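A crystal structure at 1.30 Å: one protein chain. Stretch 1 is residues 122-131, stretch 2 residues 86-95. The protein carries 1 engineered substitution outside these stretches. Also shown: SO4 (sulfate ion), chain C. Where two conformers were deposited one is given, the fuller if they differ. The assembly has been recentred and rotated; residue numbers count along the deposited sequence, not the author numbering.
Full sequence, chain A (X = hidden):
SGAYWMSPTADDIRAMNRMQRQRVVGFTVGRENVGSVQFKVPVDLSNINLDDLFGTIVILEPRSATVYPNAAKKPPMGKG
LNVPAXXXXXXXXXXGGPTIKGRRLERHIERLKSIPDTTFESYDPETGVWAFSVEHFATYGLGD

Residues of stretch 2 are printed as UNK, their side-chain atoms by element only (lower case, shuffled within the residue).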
# COMPACT_ATOMS: atom_id res chain seq x y z
N SER A 122 4.19 -10.25 7.10
CA SER A 122 5.02 -10.16 8.29
C SER A 122 4.39 -9.25 9.32
O SER A 122 3.53 -8.41 9.02
CB SER A 122 6.40 -9.63 7.95
OG SER A 122 6.30 -8.32 7.42
N TYR A 123 4.86 -9.39 10.55
CA TYR A 123 4.63 -8.44 11.62
C TYR A 123 5.93 -8.28 12.38
O TYR A 123 6.54 -9.28 12.79
CB TYR A 123 3.51 -8.90 12.56
CG TYR A 123 3.36 -7.92 13.69
CD1 TYR A 123 2.76 -6.70 13.47
CD2 TYR A 123 3.83 -8.20 14.96
CE1 TYR A 123 2.65 -5.76 14.49
CE2 TYR A 123 3.71 -7.27 15.98
CZ TYR A 123 3.11 -6.06 15.76
OH TYR A 123 2.98 -5.08 16.72
N ASP A 124 6.39 -7.04 12.53
CA ASP A 124 7.64 -6.77 13.23
C ASP A 124 7.28 -6.28 14.63
O ASP A 124 6.76 -5.16 14.76
CB ASP A 124 8.44 -5.70 12.49
CG ASP A 124 9.78 -5.42 13.13
OD1 ASP A 124 9.88 -5.46 14.37
OD2 ASP A 124 10.74 -5.13 12.38
N PRO A 125 7.53 -7.05 15.69
CA PRO A 125 7.08 -6.64 17.03
C PRO A 125 7.77 -5.40 17.56
O PRO A 125 7.21 -4.72 18.42
CB PRO A 125 7.41 -7.85 17.91
CG PRO A 125 7.59 -8.99 16.96
CD PRO A 125 8.08 -8.42 15.67
N GLU A 126 8.98 -5.09 17.08
CA GLU A 126 9.70 -3.91 17.55
C GLU A 126 9.15 -2.63 16.94
O GLU A 126 9.05 -1.61 17.63
CB GLU A 126 11.18 -4.03 17.21
CG GLU A 126 11.99 -2.84 17.68
CD GLU A 126 13.48 -3.04 17.52
OE1 GLU A 126 13.88 -3.93 16.74
OE2 GLU A 126 14.23 -2.30 18.18
N THR A 127 8.79 -2.67 15.66
CA THR A 127 8.36 -1.47 14.96
C THR A 127 6.85 -1.34 14.84
O THR A 127 6.37 -0.26 14.50
CB THR A 127 8.93 -1.43 13.54
OG1 THR A 127 8.36 -2.49 12.78
CG2 THR A 127 10.44 -1.58 13.57
N GLY A 128 6.11 -2.41 15.08
CA GLY A 128 4.67 -2.36 14.96
C GLY A 128 4.15 -2.40 13.55
O GLY A 128 2.97 -2.12 13.32
N VAL A 129 4.98 -2.77 12.58
CA VAL A 129 4.58 -2.78 11.18
C VAL A 129 4.00 -4.14 10.82
O VAL A 129 4.66 -5.19 10.97
CB VAL A 129 5.77 -2.45 10.26
CG1 VAL A 129 5.40 -2.63 8.78
CG2 VAL A 129 6.22 -1.02 10.48
N TRP A 130 2.78 -4.13 10.31
CA TRP A 130 2.14 -5.29 9.69
C TRP A 130 2.18 -5.12 8.19
O TRP A 130 1.74 -4.10 7.66
CB TRP A 130 0.68 -5.29 10.16
CG TRP A 130 -0.28 -6.25 9.48
CD1 TRP A 130 -0.04 -7.52 8.98
CD2 TRP A 130 -1.65 -5.99 9.23
NE1 TRP A 130 -1.19 -8.05 8.48
CE2 TRP A 130 -2.20 -7.13 8.61
CE3 TRP A 130 -2.47 -4.90 9.51
CZ2 TRP A 130 -3.53 -7.20 8.23
CZ3 TRP A 130 -3.80 -4.96 9.14
CH2 TRP A 130 -4.32 -6.10 8.49
N ALA A 131 2.70 -6.14 7.52
CA ALA A 131 2.76 -6.17 6.07
C ALA A 131 1.93 -7.33 5.57
O ALA A 131 1.94 -8.42 6.15
CB ALA A 131 4.18 -6.27 5.57
N UNK A 86 1.67 -5.09 -2.11
CA UNK A 86 2.17 -5.38 -0.78
C UNK A 86 2.01 -4.11 0.04
O UNK A 86 2.64 -3.08 -0.27
c UNK A 86 3.86 -7.06 1.31
c UNK A 86 3.63 -5.83 -0.85
c UNK A 86 4.37 -5.94 0.50
c UNK A 86 5.88 -6.16 0.26
N UNK A 87 1.23 -4.19 1.11
CA UNK A 87 0.89 -3.03 1.93
C UNK A 87 1.59 -3.20 3.27
O UNK A 87 1.53 -4.27 3.87
c UNK A 87 -2.78 -2.85 0.80
c UNK A 87 -0.63 -2.94 2.11
c UNK A 87 -1.29 -2.76 0.74
c UNK A 87 -1.00 -1.83 3.06
N UNK A 88 2.24 -2.14 3.74
CA UNK A 88 2.94 -2.19 5.01
C UNK A 88 2.45 -1.03 5.84
O UNK A 88 2.58 0.12 5.41
c UNK A 88 4.47 -2.11 4.78
o UNK A 88 4.90 -3.15 3.93
N UNK A 89 1.91 -1.32 7.01
CA UNK A 89 1.27 -0.31 7.85
C UNK A 89 1.88 -0.25 9.23
O UNK A 89 1.86 -1.23 9.99
c UNK A 89 -0.22 -0.57 7.99
c UNK A 89 -1.02 1.02 6.21
c UNK A 89 -1.02 -0.41 6.71
c UNK A 89 -2.44 -0.90 6.87
N UNK A 90 2.40 0.93 9.58
CA UNK A 90 2.81 1.24 10.94
C UNK A 90 1.61 1.23 11.89
O UNK A 90 0.44 1.21 11.48
c UNK A 90 5.45 4.04 10.24
c UNK A 90 3.47 2.63 11.00
o UNK A 90 5.20 4.79 11.19
o UNK A 90 6.24 4.32 9.33
c UNK A 90 4.76 2.69 10.17
N UNK A 91 1.92 1.18 13.19
CA UNK A 91 0.93 1.37 14.24
C UNK A 91 -0.04 0.20 14.36
O UNK A 91 -1.18 0.36 14.77
c UNK A 91 0.16 2.69 14.10
n UNK A 91 2.10 4.26 14.35
c UNK A 91 2.69 5.24 13.69
c UNK A 91 1.01 3.82 13.65
c UNK A 91 0.96 4.57 12.53
n UNK A 91 2.01 5.46 12.58
N UNK A 92 0.42 -1.00 13.98
CA UNK A 92 -0.41 -2.19 13.94
C UNK A 92 -0.22 -3.07 15.17
O UNK A 92 -0.46 -4.29 15.10
o UNK A 92 -0.49 -2.16 11.52
c UNK A 92 -0.15 -2.96 12.65
N UNK A 93 0.11 -2.45 16.31
CA UNK A 93 0.33 -3.07 17.59
C UNK A 93 -0.90 -3.84 18.04
O UNK A 93 -2.02 -3.57 17.60
c UNK A 93 2.97 -1.08 18.26
c UNK A 93 3.85 -2.13 18.51
n UNK A 93 2.44 1.01 17.66
c UNK A 93 5.20 -1.91 18.40
c UNK A 93 5.70 -0.66 18.01
c UNK A 93 4.87 0.38 17.72
c UNK A 93 1.55 -0.94 18.28
c UNK A 93 3.50 0.16 17.85
c UNK A 93 0.56 -1.98 18.64
c UNK A 93 1.28 0.34 17.92
N UNK A 94 -0.70 -4.76 18.98
CA UNK A 94 -1.81 -5.36 19.71
C UNK A 94 -2.77 -4.30 20.22
O UNK A 94 -2.40 -3.12 20.37
c UNK A 94 0.21 -6.48 20.34
c UNK A 94 0.61 -5.28 19.46
c UNK A 94 -1.11 -6.06 20.88
N UNK A 95 -4.01 -4.71 20.50
CA UNK A 95 -5.03 -3.76 20.93
C UNK A 95 -4.58 -2.97 22.14
O UNK A 95 -4.89 -1.79 22.26
c UNK A 95 -6.74 -6.26 19.44
n UNK A 95 -7.07 -7.36 20.35
c UNK A 95 -6.35 -4.48 21.22
c UNK A 95 -8.24 -8.01 20.40
c UNK A 95 -7.16 -4.90 19.99
n UNK A 95 -9.24 -7.68 19.58
n UNK A 95 -8.40 -8.99 21.28
S SO4 C . -4.26 -7.74 22.50
O1 SO4 C . -4.11 -7.53 21.06
O2 SO4 C . -3.42 -8.86 22.97
O3 SO4 C . -4.00 -6.50 23.27
O4 SO4 C . -5.65 -8.10 22.85
O HOH W 1 4.32 1.53 14.40

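Position 86 carries four side-chain carbons, forked at the second. One tip lies 4.3 Å from A131 CB, an apolar contact made although the CA-to-CB bond points sideways. A fork at the second carbon without heteroatoms is leucine: L86, with CD1 as the atom nearest A131.

Position 87 also has four carbons, but the fork is at the first and one arm is two carbons long, which defines isoleucine. The end of I87 leads away from stretch 1, so its contribution is backbone: its O lies 3.2 Å from A131 CA, a CA-H...O contact.

Position 88 has one carbon and one oxygen. The CB is 4.1 Å from V129 CG1, and the oxygen is 3.6 Å from A131 CB. A single-bonded oxygen on CB with no further branch is serine. S88 pairs with A131 in a non-hydrogen-bonded antiparallel bridge, CA to CA 4.1 Å, and both side chains occupy the same face of the sheet.

Position 89 repeats the four-carbon pattern forked at the second atom, hence leucine. L89 forms the hydrogen-bonded antiparallel pair with W130: L89 N to W130 O is 2.9 Å at 168°, and W130 N to L89 O is 3.1 Å at 157°. Their side chains share the face opposite that of S88 and A131.

Position 90 has three carbons in a chain, the third carrying two oxygens. The second carbon lies 4.0 Å from V129 CG2. This is glutamate, E90, its carboxylate at the end of an extended chi2.

Position 91 has one carbon leading to a five-membered ring of three carbons and two nitrogens, an imidazole: H91. Its ring stays clear of stretch 1, but a water bridges its backbone, 2.7 Å from H91 N and 2.7 Å from T127 O.

Position 92 has one carbon and one oxygen, and its CB points toward stretch 1, 3.5 Å from W130 CB. It is serine. S92 OG donates to L89 O at 3.0 Å, while S92 N donates to G128 O at 2.9 Å and 152°.

Position 93 has one carbon, then fused five- and six-membered rings holding eight carbons and one nitrogen: an indole, W93. G128 CA sits 3.5 Å from the centroid of the six-membered ring, 11° off its normal. An ideal CB on residue 128 would fall 2.6 Å from W93 CE2, a clash, and the positive phi of G128 also favours glycine.

Position 94 has three carbons closing a ring onto the backbone nitrogen: P94, its CD 3.6 Å from Y123 OH.

Position 95 has three carbons, a nitrogen and a carbon bearing two more nitrogens: R95. It does not reach stretch 1; R95 N and R95 NE each bind sulfate O1, at 2.9 and 3.0 Å.

The contact thus combines two devices. Antiparallel strands, their axes at 167°, join through the W130–L89 pair; beyond it, the S92 N bond holds the turn while W93 covers side-chain-free G128. Together they bury 576 Å².

Stretch 2, residues 86-95: LISLEHSWPR
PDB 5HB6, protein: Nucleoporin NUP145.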